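Local coordinates for heme-binding protein A / AI-2 binding protein A (PDB 6OFQ) that binds short peptides in the periplasm, the tetrapeptide STSA among them, and probably passes them to a partner ABC transporter for import, at residues S42-A47 with Y55-N60; K131-P136 with N199-L204; N307-L312 with K361-Q366; V336-P341 with A495-L500; D462-L467 with E489-D494. All coordinates share one frame; numbering follows the deposited sequence.

Contact 1 (S42-A47 with Y55-N60); sequences SSMDPA and YVATGN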
# COMPACT_ATOMS: atom_id res chain seq x y z
N SER A 42 -7.31 1.48 -9.92
CA SER A 42 -6.87 0.94 -11.19
C SER A 42 -7.47 -0.44 -11.49
O SER A 42 -7.35 -0.91 -12.63
CB SER A 42 -5.33 0.89 -11.23
OG SER A 42 -4.77 2.20 -11.32
N SER A 43 -8.13 -1.06 -10.52
CA SER A 43 -8.71 -2.39 -10.75
C SER A 43 -9.72 -2.60 -9.61
O SER A 43 -9.60 -1.97 -8.52
CB SER A 43 -7.64 -3.49 -10.74
OG SER A 43 -8.21 -4.76 -11.13
N MET A 44 -10.59 -3.59 -9.80
CA MET A 44 -11.40 -4.16 -8.75
C MET A 44 -10.93 -5.58 -8.33
O MET A 44 -11.59 -6.18 -7.50
CB MET A 44 -12.88 -4.19 -9.16
CG MET A 44 -13.42 -2.77 -9.24
SD MET A 44 -13.60 -1.97 -7.63
CE MET A 44 -13.63 -0.27 -8.17
N ASP A 45 -9.83 -6.04 -8.88
CA ASP A 45 -9.17 -7.28 -8.41
C ASP A 45 -7.88 -6.84 -7.69
O ASP A 45 -6.92 -6.44 -8.34
CB ASP A 45 -8.85 -8.23 -9.57
CG ASP A 45 -8.16 -9.50 -9.15
OD1 ASP A 45 -7.72 -9.64 -7.98
OD2 ASP A 45 -8.12 -10.46 -9.95
N PRO A 46 -7.87 -6.90 -6.36
CA PRO A 46 -6.74 -6.35 -5.61
C PRO A 46 -5.44 -7.08 -5.80
O PRO A 46 -4.38 -6.51 -5.50
CB PRO A 46 -7.18 -6.42 -4.16
CG PRO A 46 -8.09 -7.56 -4.19
CD PRO A 46 -8.86 -7.51 -5.46
N ALA A 47 -5.47 -8.33 -6.30
CA ALA A 47 -4.26 -9.03 -6.64
C ALA A 47 -3.54 -8.48 -7.84
O ALA A 47 -2.36 -8.74 -7.97
CB ALA A 47 -4.44 -10.53 -6.78
N TYR A 55 -7.13 0.15 -3.32
CA TYR A 55 -7.63 -0.57 -2.16
C TYR A 55 -8.71 0.13 -1.38
O TYR A 55 -9.35 -0.55 -0.57
CB TYR A 55 -6.46 -1.03 -1.26
CG TYR A 55 -5.50 -1.99 -1.92
CD1 TYR A 55 -5.82 -2.81 -2.98
CD2 TYR A 55 -4.19 -2.13 -1.39
CE1 TYR A 55 -4.89 -3.67 -3.50
CE2 TYR A 55 -3.29 -3.03 -1.87
CZ TYR A 55 -3.62 -3.80 -2.96
OH TYR A 55 -2.73 -4.75 -3.43
N VAL A 56 -8.90 1.44 -1.62
CA VAL A 56 -10.06 2.07 -1.01
C VAL A 56 -11.34 1.30 -1.31
O VAL A 56 -12.10 0.98 -0.38
CB VAL A 56 -10.18 3.54 -1.48
CG1 VAL A 56 -11.48 4.14 -0.92
CG2 VAL A 56 -8.97 4.38 -1.08
N ALA A 57 -11.58 0.99 -2.57
CA ALA A 57 -12.77 0.20 -2.89
C ALA A 57 -12.66 -1.29 -2.53
O ALA A 57 -13.53 -1.83 -1.83
CB ALA A 57 -13.16 0.34 -4.35
N THR A 58 -11.55 -1.90 -2.93
CA THR A 58 -11.50 -3.36 -2.81
C THR A 58 -11.46 -3.82 -1.35
O THR A 58 -12.01 -4.86 -1.00
CB THR A 58 -10.33 -3.95 -3.60
OG1 THR A 58 -9.10 -3.51 -3.00
CG2 THR A 58 -10.34 -3.61 -5.04
N GLY A 59 -10.85 -3.03 -0.47
CA GLY A 59 -10.79 -3.37 0.94
C GLY A 59 -12.14 -3.42 1.63
O GLY A 59 -12.29 -4.06 2.68
N ASN A 60 -13.14 -2.73 1.08
CA ASN A 60 -14.48 -2.78 1.60
C ASN A 60 -15.34 -3.94 1.01
O ASN A 60 -16.34 -4.29 1.62
CB ASN A 60 -15.14 -1.44 1.26
CG ASN A 60 -14.71 -0.33 2.19
OD1 ASN A 60 -15.14 -0.31 3.33
ND2 ASN A 60 -13.87 0.58 1.72

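Contact 2 (K131-P136 with N199-L204); sequences KRYYSP and NKKDEL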
# COMPACT_ATOMS: atom_id res chain seq x y z
N LYS A 131 -3.05 -21.54 -14.10
CA LYS A 131 -4.30 -21.18 -13.48
C LYS A 131 -4.42 -19.66 -13.35
O LYS A 131 -5.35 -19.20 -12.71
CB LYS A 131 -4.37 -21.83 -12.08
CG LYS A 131 -4.54 -23.35 -12.15
CD LYS A 131 -4.62 -23.92 -10.75
CE LYS A 131 -5.14 -25.37 -10.79
NZ LYS A 131 -5.05 -26.05 -9.47
N ARG A 132 -3.61 -18.91 -14.09
CA ARG A 132 -3.64 -17.45 -14.03
C ARG A 132 -5.02 -16.82 -14.23
O ARG A 132 -5.24 -15.67 -13.78
CB ARG A 132 -2.64 -16.89 -15.05
CG ARG A 132 -2.94 -15.53 -15.64
CD ARG A 132 -2.06 -15.37 -16.87
NE ARG A 132 -2.38 -14.06 -17.39
CZ ARG A 132 -1.81 -12.93 -17.03
NH1 ARG A 132 -0.83 -12.92 -16.13
NH2 ARG A 132 -2.21 -11.78 -17.56
N TYR A 133 -5.88 -17.51 -14.99
CA TYR A 133 -7.26 -17.13 -15.28
C TYR A 133 -7.34 -16.11 -16.40
O TYR A 133 -7.91 -16.38 -17.48
CB TYR A 133 -8.03 -16.69 -14.03
CG TYR A 133 -9.47 -16.35 -14.29
CD1 TYR A 133 -10.42 -17.37 -14.35
CD2 TYR A 133 -9.86 -15.02 -14.46
CE1 TYR A 133 -11.77 -17.05 -14.58
CE2 TYR A 133 -11.20 -14.69 -14.71
CZ TYR A 133 -12.12 -15.73 -14.80
OH TYR A 133 -13.46 -15.43 -14.93
N TYR A 134 -6.79 -14.92 -16.16
CA TYR A 134 -6.77 -13.84 -17.14
C TYR A 134 -5.92 -14.27 -18.33
O TYR A 134 -5.00 -15.04 -18.25
CB TYR A 134 -6.22 -12.57 -16.55
CG TYR A 134 -7.07 -12.08 -15.40
CD1 TYR A 134 -8.30 -11.52 -15.62
CD2 TYR A 134 -6.57 -12.04 -14.11
CE1 TYR A 134 -9.11 -11.03 -14.61
CE2 TYR A 134 -7.39 -11.60 -13.07
CZ TYR A 134 -8.60 -11.01 -13.33
OH TYR A 134 -9.39 -10.55 -12.33
N SER A 135 -6.33 -13.74 -19.48
CA SER A 135 -5.55 -13.93 -20.69
C SER A 135 -4.15 -13.40 -20.55
O SER A 135 -3.91 -12.46 -19.78
CB SER A 135 -6.16 -13.15 -21.86
OG SER A 135 -7.34 -13.88 -22.13
N PRO A 136 -3.24 -13.99 -21.33
CA PRO A 136 -1.96 -13.30 -21.41
C PRO A 136 -2.15 -11.81 -21.76
O PRO A 136 -3.05 -11.37 -22.49
CB PRO A 136 -1.18 -14.14 -22.44
CG PRO A 136 -1.90 -15.45 -22.51
CD PRO A 136 -3.35 -15.13 -22.26
N ASN A 199 -17.16 -15.91 -21.72
CA ASN A 199 -16.14 -15.12 -22.36
C ASN A 199 -16.07 -13.68 -21.85
O ASN A 199 -15.87 -12.73 -22.59
CB ASN A 199 -16.40 -15.11 -23.87
CG ASN A 199 -15.12 -15.25 -24.67
OD1 ASN A 199 -14.68 -14.30 -25.33
ND2 ASN A 199 -14.51 -16.44 -24.62
N LYS A 200 -16.11 -13.53 -20.53
CA LYS A 200 -16.07 -12.21 -19.91
C LYS A 200 -15.06 -12.19 -18.74
O LYS A 200 -15.28 -11.45 -17.76
CB LYS A 200 -17.46 -11.79 -19.42
CG LYS A 200 -18.49 -11.48 -20.53
CD LYS A 200 -18.06 -10.20 -21.22
CE LYS A 200 -18.96 -9.76 -22.35
NZ LYS A 200 -18.53 -8.40 -22.78
N LYS A 201 -13.94 -12.88 -18.90
CA LYS A 201 -13.02 -13.07 -17.75
C LYS A 201 -12.47 -11.73 -17.29
O LYS A 201 -12.24 -11.56 -16.09
CB LYS A 201 -11.83 -13.94 -18.08
CG LYS A 201 -12.22 -15.39 -18.33
CD LYS A 201 -11.08 -16.39 -18.47
CE LYS A 201 -10.21 -15.95 -19.62
NZ LYS A 201 -9.04 -16.83 -19.92
N ASP A 202 -12.22 -10.76 -18.15
CA ASP A 202 -11.75 -9.48 -17.66
C ASP A 202 -12.70 -8.78 -16.72
O ASP A 202 -12.28 -7.88 -15.96
CB ASP A 202 -11.37 -8.57 -18.82
CG ASP A 202 -10.08 -9.00 -19.50
OD1 ASP A 202 -9.16 -9.56 -18.86
OD2 ASP A 202 -9.96 -8.66 -20.71
N GLU A 203 -13.97 -9.14 -16.73
CA GLU A 203 -14.91 -8.54 -15.85
C GLU A 203 -14.71 -8.90 -14.36
O GLU A 203 -15.25 -8.25 -13.45
CB GLU A 203 -16.36 -8.82 -16.22
CG GLU A 203 -16.79 -8.08 -17.49
CD GLU A 203 -18.29 -8.11 -17.74
OE1 GLU A 203 -18.59 -7.63 -18.85
OE2 GLU A 203 -19.13 -8.61 -16.95
N LEU A 204 -13.91 -9.94 -14.11
CA LEU A 204 -13.58 -10.30 -12.71
C LEU A 204 -12.89 -9.13 -12.02
O LEU A 204 -13.03 -9.00 -10.79
CB LEU A 204 -12.68 -11.54 -12.69
CG LEU A 204 -12.45 -12.21 -11.30
CD1 LEU A 204 -13.76 -12.71 -10.72
CD2 LEU A 204 -11.38 -13.30 -11.48
O HOH W 1 -8.87 -12.34 -19.45
O HOH W 2 -8.05 -16.44 -22.42

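Contact 3 (N307-L312 with K361-Q366); sequences NPLVRL and KELLKQ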
# COMPACT_ATOMS: atom_id res chain seq x y z
N ASN A 307 26.45 4.40 -9.38
CA ASN A 307 27.68 4.79 -8.67
C ASN A 307 27.28 5.27 -7.29
O ASN A 307 26.67 6.35 -7.15
CB ASN A 307 28.38 5.87 -9.46
CG ASN A 307 29.74 6.21 -8.89
OD1 ASN A 307 29.97 6.14 -7.71
ND2 ASN A 307 30.69 6.49 -9.76
N PRO A 308 27.64 4.56 -6.21
CA PRO A 308 27.32 4.95 -4.86
C PRO A 308 27.72 6.39 -4.57
O PRO A 308 27.09 7.05 -3.77
CB PRO A 308 28.08 3.96 -3.94
CG PRO A 308 28.38 2.85 -4.86
CD PRO A 308 28.43 3.31 -6.28
N LEU A 309 28.84 6.86 -5.12
CA LEU A 309 29.31 8.20 -4.76
C LEU A 309 28.36 9.24 -5.33
O LEU A 309 28.16 10.29 -4.71
CB LEU A 309 30.69 8.47 -5.30
CG LEU A 309 31.83 7.72 -4.62
CD1 LEU A 309 33.17 8.24 -5.09
CD2 LEU A 309 31.77 7.58 -3.12
N VAL A 310 27.79 8.96 -6.50
CA VAL A 310 26.76 9.85 -7.04
C VAL A 310 25.54 9.90 -6.14
O VAL A 310 24.94 10.97 -5.83
CB VAL A 310 26.40 9.50 -8.49
CG1 VAL A 310 25.19 10.32 -8.94
CG2 VAL A 310 27.55 9.79 -9.46
N ARG A 311 25.14 8.71 -5.73
CA ARG A 311 24.01 8.61 -4.82
C ARG A 311 24.20 9.40 -3.55
O ARG A 311 23.28 10.07 -3.04
CB ARG A 311 23.58 7.16 -4.62
CG ARG A 311 23.24 6.39 -5.85
CD ARG A 311 22.56 5.07 -5.57
NE ARG A 311 23.33 4.15 -4.75
CZ ARG A 311 23.98 3.09 -5.22
NH1 ARG A 311 24.17 2.86 -6.50
NH2 ARG A 311 24.57 2.33 -4.33
N LEU A 312 25.37 9.19 -2.95
CA LEU A 312 25.69 9.91 -1.75
C LEU A 312 25.70 11.41 -1.97
O LEU A 312 25.21 12.16 -1.14
CB LEU A 312 27.00 9.40 -1.14
CG LEU A 312 26.96 7.99 -0.58
CD1 LEU A 312 28.36 7.48 -0.35
CD2 LEU A 312 26.21 7.95 0.73
N LYS A 361 29.34 18.27 -3.68
CA LYS A 361 30.13 18.58 -4.85
C LYS A 361 31.42 17.77 -4.94
O LYS A 361 31.78 17.37 -6.04
CB LYS A 361 30.45 20.09 -4.85
CG LYS A 361 29.32 21.05 -5.11
CD LYS A 361 29.66 22.50 -4.75
CE LYS A 361 28.56 23.39 -5.30
NZ LYS A 361 28.85 24.78 -4.85
N GLU A 362 32.09 17.62 -3.81
CA GLU A 362 33.31 16.82 -3.70
C GLU A 362 33.06 15.37 -4.15
O GLU A 362 33.79 14.80 -4.94
CB GLU A 362 33.87 16.86 -2.29
CG GLU A 362 35.16 16.07 -2.10
CD GLU A 362 36.27 16.44 -3.09
OE1 GLU A 362 36.40 17.61 -3.53
OE2 GLU A 362 37.04 15.51 -3.39
N LEU A 363 31.97 14.78 -3.65
CA LEU A 363 31.62 13.42 -4.07
C LEU A 363 31.45 13.27 -5.55
O LEU A 363 31.85 12.27 -6.15
CB LEU A 363 30.40 12.95 -3.26
CG LEU A 363 30.73 12.62 -1.82
CD1 LEU A 363 29.46 12.58 -1.00
CD2 LEU A 363 31.36 11.22 -1.70
N LEU A 364 30.72 14.19 -6.16
CA LEU A 364 30.64 14.20 -7.61
C LEU A 364 31.94 14.36 -8.37
O LEU A 364 32.07 13.65 -9.36
CB LEU A 364 29.69 15.28 -8.13
CG LEU A 364 28.19 15.08 -8.02
CD1 LEU A 364 27.46 16.18 -8.79
CD2 LEU A 364 27.85 13.73 -8.62
N LYS A 365 32.85 15.18 -7.83
CA LYS A 365 34.20 15.24 -8.40
C LYS A 365 34.85 13.88 -8.28
O LYS A 365 35.46 13.40 -9.25
CB LYS A 365 35.08 16.27 -7.71
CG LYS A 365 34.66 17.69 -8.01
CD LYS A 365 35.74 18.66 -7.53
CE LYS A 365 35.31 20.09 -7.85
NZ LYS A 365 35.66 20.95 -6.70
N GLN A 366 34.76 13.28 -7.10
CA GLN A 366 35.39 11.95 -6.90
C GLN A 366 34.87 10.86 -7.81
O GLN A 366 35.59 9.97 -8.29
CB GLN A 366 35.24 11.56 -5.45
CG GLN A 366 36.14 12.43 -4.59
CD GLN A 366 36.26 11.94 -3.18
OE1 GLN A 366 35.85 10.80 -2.87
NE2 GLN A 366 36.76 12.79 -2.28

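Contact 4 (V336-P341 with A495-L500); sequences VNPFPP and APYVPL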
# COMPACT_ATOMS: atom_id res chain seq x y z
N VAL A 336 14.92 8.44 7.93
CA VAL A 336 16.26 7.90 8.12
C VAL A 336 16.32 6.48 7.57
O VAL A 336 17.07 6.22 6.64
CB VAL A 336 16.64 7.93 9.60
CG1 VAL A 336 18.06 7.41 9.76
CG2 VAL A 336 16.58 9.39 10.11
N ASN A 337 15.54 5.55 8.09
CA ASN A 337 15.45 4.15 7.62
C ASN A 337 14.31 3.97 6.64
O ASN A 337 13.41 4.81 6.51
CB ASN A 337 15.29 3.20 8.82
CG ASN A 337 16.43 3.37 9.83
OD1 ASN A 337 17.59 3.19 9.41
ND2 ASN A 337 16.13 3.78 11.07
N PRO A 338 14.24 2.81 5.97
CA PRO A 338 13.20 2.64 4.94
C PRO A 338 11.78 2.58 5.45
O PRO A 338 10.87 2.74 4.65
CB PRO A 338 13.54 1.34 4.25
CG PRO A 338 15.03 1.22 4.48
CD PRO A 338 15.28 1.76 5.87
N PHE A 339 11.57 2.37 6.74
CA PHE A 339 10.24 2.26 7.36
C PHE A 339 10.17 3.18 8.57
O PHE A 339 11.20 3.52 9.15
CB PHE A 339 9.91 0.81 7.68
CG PHE A 339 10.82 0.19 8.68
CD1 PHE A 339 11.93 -0.54 8.30
CD2 PHE A 339 10.49 0.17 10.02
CE1 PHE A 339 12.73 -1.14 9.27
CE2 PHE A 339 11.28 -0.41 10.98
CZ PHE A 339 12.38 -1.12 10.62
N PRO A 340 8.96 3.54 9.00
CA PRO A 340 8.81 4.56 10.05
C PRO A 340 9.00 3.98 11.46
O PRO A 340 8.81 2.78 11.67
CB PRO A 340 7.40 5.09 9.83
CG PRO A 340 6.66 3.94 9.24
CD PRO A 340 7.68 3.29 8.32
N PRO A 341 9.27 4.87 12.43
CA PRO A 341 9.57 4.46 13.79
C PRO A 341 8.35 3.99 14.58
O PRO A 341 8.54 3.51 15.71
CB PRO A 341 10.24 5.69 14.41
CG PRO A 341 9.84 6.79 13.58
CD PRO A 341 9.61 6.29 12.20
N ALA A 495 23.03 3.60 0.22
CA ALA A 495 22.25 4.74 -0.26
C ALA A 495 21.59 4.59 -1.61
O ALA A 495 21.79 5.41 -2.52
CB ALA A 495 23.13 6.01 -0.22
N PRO A 496 20.83 3.51 -1.83
CA PRO A 496 20.19 3.30 -3.13
C PRO A 496 18.97 4.17 -3.35
O PRO A 496 18.15 3.81 -4.20
CB PRO A 496 19.81 1.83 -3.08
CG PRO A 496 19.42 1.70 -1.65
CD PRO A 496 20.50 2.42 -0.91
N TYR A 497 18.87 5.30 -2.67
CA TYR A 497 17.66 6.11 -2.67
C TYR A 497 17.95 7.40 -1.91
O TYR A 497 19.03 7.53 -1.35
CB TYR A 497 16.48 5.40 -2.00
CG TYR A 497 16.41 5.24 -0.53
CD1 TYR A 497 17.38 4.58 0.19
CD2 TYR A 497 15.25 5.63 0.10
CE1 TYR A 497 17.24 4.34 1.57
CE2 TYR A 497 15.11 5.47 1.46
CZ TYR A 497 16.04 4.73 2.14
OH TYR A 497 15.88 4.60 3.50
N VAL A 498 17.02 8.35 -1.91
CA VAL A 498 17.10 9.47 -1.00
C VAL A 498 15.89 9.39 -0.05
O VAL A 498 14.75 9.67 -0.47
CB VAL A 498 17.06 10.82 -1.69
CG1 VAL A 498 17.29 11.88 -0.66
CG2 VAL A 498 18.09 10.93 -2.81
N PRO A 499 16.07 9.07 1.22
CA PRO A 499 14.95 9.12 2.19
C PRO A 499 14.47 10.56 2.34
O PRO A 499 15.29 11.49 2.42
CB PRO A 499 15.54 8.62 3.49
CG PRO A 499 16.98 8.59 3.31
CD PRO A 499 17.32 8.63 1.87
N LEU A 500 13.15 10.78 2.34
CA LEU A 500 12.66 12.17 2.51
C LEU A 500 11.89 12.26 3.84
O LEU A 500 12.37 12.86 4.83
CB LEU A 500 11.81 12.58 1.31
CG LEU A 500 12.58 12.69 0.00
CD1 LEU A 500 11.58 12.87 -1.09
CD2 LEU A 500 13.55 13.86 0.06

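Contact 5 (D462-L467 with E489-D494); sequences DAFSDL and EIIHKD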
# COMPACT_ATOMS: atom_id res chain seq x y z
N ASP A 462 23.16 -8.71 -2.00
CA ASP A 462 23.10 -10.01 -1.34
C ASP A 462 23.22 -9.95 0.17
O ASP A 462 22.48 -10.60 0.93
CB ASP A 462 24.21 -10.96 -1.82
CG ASP A 462 23.87 -11.57 -3.15
OD1 ASP A 462 22.69 -11.96 -3.36
OD2 ASP A 462 24.87 -11.62 -3.90
N ALA A 463 24.12 -9.11 0.67
CA ALA A 463 24.32 -9.00 2.10
C ALA A 463 23.03 -8.51 2.80
O ALA A 463 22.60 -8.99 3.86
CB ALA A 463 25.53 -8.10 2.37
N PHE A 464 22.34 -7.54 2.18
CA PHE A 464 21.13 -6.96 2.74
C PHE A 464 20.05 -8.03 2.64
O PHE A 464 19.35 -8.34 3.64
CB PHE A 464 20.73 -5.75 1.92
CG PHE A 464 19.42 -5.13 2.26
CD1 PHE A 464 19.34 -4.28 3.36
CD2 PHE A 464 18.31 -5.35 1.47
CE1 PHE A 464 18.14 -3.69 3.67
CE2 PHE A 464 17.13 -4.70 1.72
CZ PHE A 464 17.06 -3.90 2.84
N SER A 465 19.87 -8.61 1.46
CA SER A 465 18.80 -9.56 1.23
C SER A 465 18.93 -10.85 2.05
O SER A 465 17.93 -11.26 2.67
CB SER A 465 18.66 -9.89 -0.23
OG SER A 465 18.29 -8.77 -1.03
N ASP A 466 20.17 -11.24 2.30
CA ASP A 466 20.39 -12.47 3.08
C ASP A 466 19.98 -12.24 4.52
O ASP A 466 19.44 -13.14 5.20
CB ASP A 466 21.84 -12.92 3.02
CG ASP A 466 22.25 -13.56 1.68
OD1 ASP A 466 21.36 -13.84 0.86
OD2 ASP A 466 23.50 -13.66 1.50
N LEU A 467 20.21 -11.04 5.06
CA LEU A 467 19.76 -10.77 6.42
C LEU A 467 18.26 -10.77 6.52
O LEU A 467 17.69 -11.26 7.52
CB LEU A 467 20.25 -9.40 6.90
CG LEU A 467 21.74 -9.32 7.27
CD1 LEU A 467 22.26 -7.89 7.33
CD2 LEU A 467 22.01 -9.98 8.58
N GLU A 489 21.62 -0.84 8.59
CA GLU A 489 22.96 -0.31 8.35
C GLU A 489 23.46 -0.42 6.92
O GLU A 489 24.10 0.48 6.35
CB GLU A 489 23.99 -0.96 9.28
CG GLU A 489 23.75 -0.77 10.75
CD GLU A 489 24.76 -1.60 11.56
OE1 GLU A 489 25.55 -2.48 11.11
OE2 GLU A 489 24.64 -1.40 12.78
N ILE A 490 23.24 -1.60 6.34
CA ILE A 490 23.74 -1.91 4.99
C ILE A 490 23.04 -0.98 4.00
O ILE A 490 23.71 -0.38 3.14
CB ILE A 490 23.57 -3.39 4.62
CG1 ILE A 490 24.49 -4.24 5.54
CG2 ILE A 490 23.89 -3.62 3.15
CD1 ILE A 490 24.22 -5.69 5.32
N ILE A 491 21.72 -0.87 4.03
CA ILE A 491 21.06 -0.06 3.02
C ILE A 491 21.39 1.43 3.23
O ILE A 491 21.56 2.15 2.24
CB ILE A 491 19.53 -0.33 2.98
CG1 ILE A 491 18.88 0.37 1.78
CG2 ILE A 491 18.86 0.06 4.28
CD1 ILE A 491 17.46 -0.01 1.46
N HIS A 492 21.55 1.89 4.46
CA HIS A 492 22.07 3.23 4.70
C HIS A 492 23.43 3.48 4.05
O HIS A 492 23.66 4.49 3.37
CB HIS A 492 22.13 3.54 6.17
CG HIS A 492 22.68 4.89 6.48
ND1 HIS A 492 21.95 6.06 6.39
CD2 HIS A 492 23.90 5.24 6.95
CE1 HIS A 492 22.70 7.06 6.82
NE2 HIS A 492 23.86 6.58 7.22
N LYS A 493 24.34 2.53 4.27
CA LYS A 493 25.64 2.63 3.61
C LYS A 493 25.61 2.65 2.12
O LYS A 493 26.36 3.41 1.48
CB LYS A 493 26.53 1.47 4.13
CG LYS A 493 27.85 1.25 3.41
CD LYS A 493 28.41 -0.17 3.55
CE LYS A 493 27.64 -1.29 2.85
NZ LYS A 493 27.90 -1.80 1.46
N ASP A 494 24.73 1.85 1.53
CA ASP A 494 24.64 1.79 0.08
C ASP A 494 23.84 2.95 -0.57
O ASP A 494 24.01 3.22 -1.75
CB ASP A 494 24.02 0.46 -0.40
CG ASP A 494 24.85 -0.75 -0.14
OD1 ASP A 494 26.08 -0.58 -0.09
OD2 ASP A 494 24.31 -1.87 -0.13

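Contact 1 (S42-A47 with Y55-N60)
Met44, in an irregular loop, faces Thr58 on a helix, their CA atoms 6.0 Å apart, so that the loop runs close against one side of the helix. Thr58 points its CB at the loop, and its chi1 of 66° divides the work of the two branches: CG2 lies 3.8 Å from Met44 O, and OG1 3.7 Å from Pro46 CB. The same Pro46 CB rests 3.6 Å from Tyr55 CE1, so one proline carbon rests on both threonine and tyrosine. This is the link from strand 32-37 to helix 52-61, a loop shaped by an ST turn, in which Ser43 OG accepts from Asp45 N, and then an Asx turn, in which Asp45 OD1 accepts from Ala47 N at 3.1 Å. Asp45 OD2 meanwhile forms a salt bridge with Arg125 of helix 116-127. Pro46 O lies in the plane of the Tyr55 ring, at its edge, 3.2 Å from Tyr55 OH. Further up the loop, Met44's bend at chi2 (-71°) brings SD near Ala57 CB, and the CE methyl beyond it lies 3.9 Å from the same Ala57 CB.

Contact 2 (K131-P136 with N199-L204)
Tyr133 and Lys201 make a mixed apolar and polar contact, in which a loop following helix 116-127 meets the 3-10 segment 201-204 that comes after helix 189-197. Lys201 lays its chain over one face of the Tyr133 ring, CD 4.0 Å from the centroid in a CH-pi contact. A bend at chi3 (-59°) then sets CE off that course, and NZ donates to Tyr133 O at 2.7 Å, almost in line with the carbonyl. A water 2.7 Å from Lys201 NZ also binds Ser135 OG, while a second bridges Ser135 N and Asp202 OD1. Tyr133 has phi 82° and psi -64°, the values of a classic gamma turn, though its bond from Tyr134 N to Arg132 O is weak. Leu204 CD2 serves both tyrosines, 3.5 Å from Tyr133 CE2 and 3.5 Å from Tyr134 OH, which hydrogen-bonds to Asp45 OD2. Tyr133 OH bonds to Ala192 O and Tyr133 touches Leu195, both on helix 189-197, whereas Leu204 also leans on Phe121 and Tyr134 on Arg125, both of helix 116-127.

Contact 3 (N307-L312 with K361-Q366)
Leu309 and Leu363 meet where two helices, 308-317 and 357-366, run antiparallel; their short segments approach to 8.3 Å between axes, with 164° between their directions. Apolar contacts carry the interface. The two leucine side chains cross at about a right angle, Leu309 CD2 3.9 Å from Leu363 CD2. Each fork also serves a second neighbour: Leu309 CD1 sits 3.9 Å from Gln366 CB, and Leu363 CD1 lies 4.0 Å from Leu312 CB, so Leu363 spans nearly a turn of the opposing helix. Close beneath, Leu363 CB packs 3.8 Å from Leu309 O, a backbone carbonyl. On the more buried flank Val310 CG2 touches Leu364 CD2 at 4.0 Å, and Leu364 continues onto Ile398.

The polar bonds of the two segments stay within each helix or lead elsewhere. Asn307 is the N-cap, its OD1 accepting from Leu309 N at 2.9 Å. Gln366, extended beyond CG, turns NE2 to the anti lone pair of Glu362 OE2, one helical turn back, at 3.0 Å. Arg311 has its CB directed away from the interface; Pro308 CA lies over the centre of one guanidinium face, and NH2 donates to Asp494 O.

Methyl and methylene groups thus do the joining at ordinary van der Waals spacing, which implies that complementary shape and burial, more than any directional bond, set how the two helices fit.

Contact 4 (V336-P341 with A495-L500)
Tyr497 reaches Pro338 by way of a chi1 of 74°, which sets CG between the backbone N and the carbonyl carbon, while chi2 of -59° fixes the turn of the ring. In that pose the ring has Pro499 CD, from its own strand, 3.9 Å above the centre of one face, and its hydroxyl is carried across to the loop.

There Tyr497 OH meets a corner of the chain. It lies 3.6 Å from Pro338 CG and 3.6 Å from Asn337 C, with Val336 O a little farther at 3.7 Å. The two side chains cross at about a right angle. Pro338 N is 3.5 Å from the oxygen as well, but a proline nitrogen inside a chain bears no hydrogen, and the approach is one of packing alone. Pro499 adds a lighter touch, its CG 4.1 Å from Val336 O.

Other residues tie the loop down more firmly. Tyr502, further along the strand, bonds through its hydroxyl to both Val336 N and Asn337 O, and Asn337 ND2 donates to Asn347 O. The Tyr497 ring also meets Trp295 edge-to-face and touches Trp443.

Just before the loop, strand 332-334 pairs antiparallel with strand 497-510, and Leu500 shares backbone bonding with Met335. The loop leaving strand 332-334 thus stays packed against that strand's antiparallel neighbour, 497-510, in the mixed sheet of a type II periplasmic binding protein.

Contact 5 (D462-L467 with E489-D494)
Ile490 and Phe464 face each other across an alpha-alpha hairpin: helices 462-473 and 477-494 are consecutive and return antiparallel, with 156° between the directions of the short segments and 9.6 Å between their axes.

The contacts between the helices are apolar. Ile490 supplies two branches. Its CG1 stands anti to the carbonyl carbon, and the CD1 methyl beyond it comes 3.6 Å from Leu467 CD1 and 4.0 Å from Ala463 CB. The other branch, CG2, lies 4.0 Å from Phe464 CB. Phe464 itself, with CG anti to the backbone N (chi1 173°), carries its ring past Ile490 to Ile491. Its CE1 atom rests 3.7 Å from Ile491 CB and 3.9 Å from Ile491 CG2, while CZ approaches Ile491 CD1. Leu439 and Trp443 of helix 436-443 also touch the Phe464 ring, and the Tyr459 ring meets it, so the phenylalanine is buried among neighbours from several parts of the chain.

Polar bonds lie around this apolar patch and not across it. Asp462 OD1 forms a salt bridge with Lys445, and Ser465 OG bonds with Ser461 O. At the end of helix 477-494, Asp494 OD2 pairs with Tyr459 OH, while Lys493 curls round so that NZ forms a salt bridge with OD1 of the next residue, Asp494, at 2.7 Å, on the syn side and 32° out of the carboxylate plane.

The five contacts form two groups. Contacts 1 and 2, first along the chain, have centres 17 Å apart and touch through Asp45 OD2 and Tyr134 OH, a probable hydrogen bond. Contacts 3, 4 and 5 cluster together, with centres 13 to 20 Å apart and contact 4 across the chain's centre from contact 2; the centres of contacts 2 and 3 are about 48 Å apart. Arg311 joins contact 3 to contact 5 through Asp494 O and, more weakly, to contact 4 through Ala495 O. Helix 477-494 runs directly into strand 497-510; along the chain contact 5 is nested between the two segments of contact 4, while contacts 3 and 4 alternate. Such a division agrees with the lobed build of a type II periplasmic binding protein.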